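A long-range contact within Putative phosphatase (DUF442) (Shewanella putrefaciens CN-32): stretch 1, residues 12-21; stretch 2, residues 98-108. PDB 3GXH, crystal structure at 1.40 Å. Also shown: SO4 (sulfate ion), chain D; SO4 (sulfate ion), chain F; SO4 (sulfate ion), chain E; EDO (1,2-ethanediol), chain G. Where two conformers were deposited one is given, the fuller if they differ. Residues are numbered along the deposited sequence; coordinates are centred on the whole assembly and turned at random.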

# COMPACT_ATOMS: atom_id res chain seq x y z
N ILE A 12 6.67 -5.62 11.05
CA ILE A 12 6.49 -4.41 10.23
C ILE A 12 5.24 -3.66 10.69
O ILE A 12 4.14 -4.21 10.88
CB ILE A 12 6.44 -4.74 8.75
CG1 ILE A 12 7.75 -5.36 8.36
CG2 ILE A 12 6.13 -3.52 7.90
CD1 ILE A 12 7.75 -6.00 6.96
N ARG A 13 5.46 -2.37 10.92
CA ARG A 13 4.39 -1.52 11.38
C ARG A 13 3.13 -1.63 10.55
O ARG A 13 3.17 -1.47 9.34
CB ARG A 13 4.85 -0.03 11.38
CG ARG A 13 3.87 0.96 11.96
CD ARG A 13 4.46 2.34 11.99
NE ARG A 13 3.52 3.27 12.59
CZ ARG A 13 3.82 4.55 12.82
NH1 ARG A 13 5.01 5.03 12.49
NH2 ARG A 13 2.89 5.33 13.33
N ALA A 14 2.01 -1.89 11.20
CA ALA A 14 0.68 -1.90 10.56
C ALA A 14 0.58 -2.82 9.36
O ALA A 14 -0.25 -2.59 8.46
CB ALA A 14 0.23 -0.48 10.21
N LEU A 15 1.35 -3.90 9.35
CA LEU A 15 1.28 -4.87 8.24
C LEU A 15 -0.01 -5.66 8.20
O LEU A 15 -0.46 -6.20 9.22
CB LEU A 15 2.50 -5.79 8.23
CG LEU A 15 2.59 -6.63 6.91
CD1 LEU A 15 3.93 -6.61 6.28
CD2 LEU A 15 2.20 -7.99 7.32
N GLN A 16 -0.61 -5.71 7.02
CA GLN A 16 -1.84 -6.46 6.82
C GLN A 16 -1.83 -7.07 5.45
O GLN A 16 -1.78 -6.34 4.43
CB GLN A 16 -3.07 -5.55 6.93
CG GLN A 16 -4.41 -6.31 6.87
CD GLN A 16 -5.62 -5.44 7.18
OE1 GLN A 16 -5.55 -4.50 7.96
NE2 GLN A 16 -6.73 -5.76 6.55
N GLN A 17 -1.96 -8.39 5.41
CA GLN A 17 -2.09 -9.08 4.13
C GLN A 17 -3.48 -8.86 3.59
O GLN A 17 -4.46 -9.15 4.24
CB GLN A 17 -1.86 -10.55 4.31
CG GLN A 17 -2.07 -11.29 3.05
CD GLN A 17 -0.91 -12.15 2.79
OE1 GLN A 17 -0.07 -11.82 1.92
NE2 GLN A 17 -0.76 -13.21 3.60
N GLN A 18 -3.57 -8.32 2.41
CA GLN A 18 -4.80 -7.95 1.78
C GLN A 18 -5.29 -9.05 0.84
O GLN A 18 -6.52 -9.24 0.70
CB GLN A 18 -4.68 -6.62 1.07
CG GLN A 18 -4.35 -5.42 2.01
CD GLN A 18 -5.50 -5.07 2.95
OE1 GLN A 18 -6.56 -5.73 2.98
NE2 GLN A 18 -5.27 -4.02 3.76
N ALA A 19 -4.35 -9.82 0.29
CA ALA A 19 -4.59 -10.93 -0.63
C ALA A 19 -3.33 -11.77 -0.72
O ALA A 19 -2.27 -11.36 -0.27
CB ALA A 19 -4.93 -10.40 -1.96
N PRO A 20 -3.43 -13.00 -1.25
CA PRO A 20 -2.20 -13.80 -1.27
C PRO A 20 -0.97 -13.12 -1.95
O PRO A 20 0.16 -13.37 -1.45
CB PRO A 20 -2.65 -15.09 -1.98
CG PRO A 20 -4.10 -15.23 -1.47
CD PRO A 20 -4.62 -13.81 -1.55
N GLN A 21 -1.17 -12.26 -2.94
CA GLN A 21 -0.04 -11.47 -3.57
C GLN A 21 0.02 -9.94 -3.25
O GLN A 21 0.71 -9.20 -3.95
CB GLN A 21 -0.02 -11.62 -5.09
CG GLN A 21 0.04 -13.07 -5.64
CD GLN A 21 0.12 -13.15 -7.22
OE1 GLN A 21 -0.79 -12.71 -7.94
NE2 GLN A 21 1.24 -13.59 -7.70
N LYS A 98 3.05 -10.52 -9.79
CA LYS A 98 4.12 -10.36 -8.80
C LYS A 98 3.54 -10.17 -7.38
O LYS A 98 2.41 -9.71 -7.20
CB LYS A 98 5.00 -9.15 -9.15
CG LYS A 98 5.67 -9.21 -10.51
CD LYS A 98 6.76 -10.25 -10.53
CE LYS A 98 7.64 -10.17 -11.79
NZ LYS A 98 8.45 -11.42 -11.94
N ASP A 99 4.36 -10.49 -6.38
CA ASP A 99 4.01 -10.21 -4.99
C ASP A 99 4.41 -8.78 -4.65
O ASP A 99 5.56 -8.40 -4.84
CB ASP A 99 4.68 -11.17 -4.05
CG ASP A 99 4.06 -12.56 -4.17
OD1 ASP A 99 2.85 -12.68 -3.97
OD2 ASP A 99 4.77 -13.47 -4.55
N VAL A 100 3.44 -7.98 -4.22
CA VAL A 100 3.58 -6.54 -4.05
C VAL A 100 3.30 -6.15 -2.59
O VAL A 100 2.37 -6.67 -1.95
CB VAL A 100 2.57 -5.82 -4.93
CG1 VAL A 100 2.64 -4.28 -4.75
CG2 VAL A 100 2.75 -6.24 -6.42
N LEU A 101 4.11 -5.24 -2.09
CA LEU A 101 3.78 -4.47 -0.89
C LEU A 101 3.45 -3.05 -1.28
O LEU A 101 4.26 -2.43 -2.00
CB LEU A 101 5.00 -4.41 0.06
CG LEU A 101 4.85 -3.44 1.22
CD1 LEU A 101 3.72 -3.88 2.18
CD2 LEU A 101 6.12 -3.26 2.02
N VAL A 102 2.29 -2.55 -0.86
CA VAL A 102 2.02 -1.12 -0.96
C VAL A 102 2.07 -0.58 0.46
O VAL A 102 1.46 -1.17 1.37
CB VAL A 102 0.73 -0.80 -1.70
CG1 VAL A 102 -0.52 -1.48 -1.07
CG2 VAL A 102 0.52 0.70 -1.89
N HIS A 103 2.80 0.50 0.68
CA HIS A 103 2.93 1.03 2.04
C HIS A 103 2.98 2.52 2.11
O HIS A 103 3.18 3.22 1.13
CB HIS A 103 4.20 0.45 2.70
CG HIS A 103 5.45 1.18 2.34
ND1 HIS A 103 5.87 2.30 3.05
CD2 HIS A 103 6.40 0.96 1.39
CE1 HIS A 103 7.00 2.74 2.51
NE2 HIS A 103 7.33 1.96 1.50
N CYS A 104 2.86 2.99 3.34
CA CYS A 104 3.07 4.38 3.65
C CYS A 104 3.71 4.42 5.05
O CYS A 104 4.62 3.60 5.30
CB CYS A 104 1.77 5.19 3.53
SG CYS A 104 0.38 4.31 4.28
N LEU A 105 3.31 5.32 5.94
CA LEU A 105 3.92 5.33 7.28
C LEU A 105 3.17 4.44 8.24
O LEU A 105 3.78 3.69 8.98
CB LEU A 105 3.98 6.75 7.85
CG LEU A 105 4.57 6.92 9.25
CD1 LEU A 105 5.94 6.31 9.35
CD2 LEU A 105 4.55 8.38 9.69
N ALA A 106 1.84 4.54 8.22
CA ALA A 106 0.98 3.81 9.13
C ALA A 106 -0.20 3.04 8.53
O ALA A 106 -1.13 2.66 9.22
CB ALA A 106 0.51 4.76 10.28
N ASN A 107 -0.11 2.82 7.23
CA ASN A 107 -1.05 2.04 6.47
C ASN A 107 -2.43 2.67 6.31
O ASN A 107 -3.37 1.95 6.00
CB ASN A 107 -1.16 0.59 6.97
CG ASN A 107 -1.59 -0.42 5.86
OD1 ASN A 107 -1.68 -0.08 4.69
ND2 ASN A 107 -1.79 -1.65 6.25
N TYR A 108 -2.55 4.00 6.41
CA TYR A 108 -3.85 4.63 6.09
C TYR A 108 -3.97 4.77 4.58
O TYR A 108 -4.85 4.17 3.94
CB TYR A 108 -3.98 5.99 6.73
CG TYR A 108 -4.38 5.95 8.18
CD1 TYR A 108 -3.52 5.50 9.15
CD2 TYR A 108 -5.59 6.47 8.57
CE1 TYR A 108 -3.88 5.57 10.51
CE2 TYR A 108 -5.97 6.51 9.94
CZ TYR A 108 -5.09 6.05 10.88
OH TYR A 108 -5.42 6.11 12.25
S SO4 D . -0.30 7.12 6.62
O1 SO4 D . -0.67 5.96 7.36
O2 SO4 D . -0.56 8.34 7.39
O3 SO4 D . 1.12 7.08 6.29
O4 SO4 D . -1.03 7.12 5.33
S SO4 F . 1.08 -1.31 14.46
O1 SO4 F . -0.17 -1.89 14.81
O2 SO4 F . 0.83 -0.26 13.49
O3 SO4 F . 1.77 -0.66 15.60
O4 SO4 F . 1.91 -2.32 13.94
S SO4 E . -1.20 4.64 14.36
O1 SO4 E . -1.33 3.20 14.67
O2 SO4 E . -1.78 5.51 15.39
O3 SO4 E . 0.20 4.94 14.18
O4 SO4 E . -1.94 4.77 13.15
C1 EDO G . 9.39 3.29 10.63
O1 EDO G . 10.11 2.36 10.16
C2 EDO G . 8.24 2.70 11.48
O2 EDO G . 7.51 3.78 12.02
O HOH W 1 1.79 -14.87 -2.96

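The two stretches meet at two separate places, burying 511 Å² in total, with the middle of each segment contributing little. The CA atoms of Ala14 and Ala106 lie 5.9 Å apart at one end, those of Gln21 and Asp99 4.5 Å at the other.

At the first end, a type II turn from Ile12 to Leu15, closed by Leu15 N to Ile12 O at 3.2 Å, presents Arg13 and Ala14. Both CA-to-CB bonds point toward stretch 2. Asn107 answers with chi1 at -153° (t) and chi2 at 7°, which brings its ND2 2.9 Å from Ala14 O; the N-H...O angle of 137° makes this a bent hydrogen bond. An amide suits this buried site because it can donate to a backbone carbonyl without bringing in a charge. The small Ala14 allows close packing: its CB is 3.7 Å from Asn107 CB and 3.6 Å from Ala106 O.

Arg13 is fully extended, with chi1 to chi3 all t and chi4 at 175°. This carries the chain past Leu105, with Arg13 CD 3.4 Å from Leu105 O, and lays one guanidinium face over Ala106 CA and Leu105 O. The edge stays free for polar partners: Arg13 NH2 donates to O3 of the chain E sulfate and Arg13 NH1 to ethanediol O2, each at 2.8 Å. Leu105 (t, p) brings its CD1 within 3.5 Å of Arg13 NH1.

At the second end, Val100 N donates to Gln21 O at 3.0 Å and a nearly straight 169°. This backbone bond needs no particular side chain. Asp99, with chi1 at -71° (m), has a CA-to-CB bond that runs sideways, but its carboxylate end comes nearer to stretch 1, placing OD1 3.2 Å from Gln21 CA. One water donates to both Asp99 OD1 (2.6 Å) and Pro20 O (2.7 Å), bridging two acceptors.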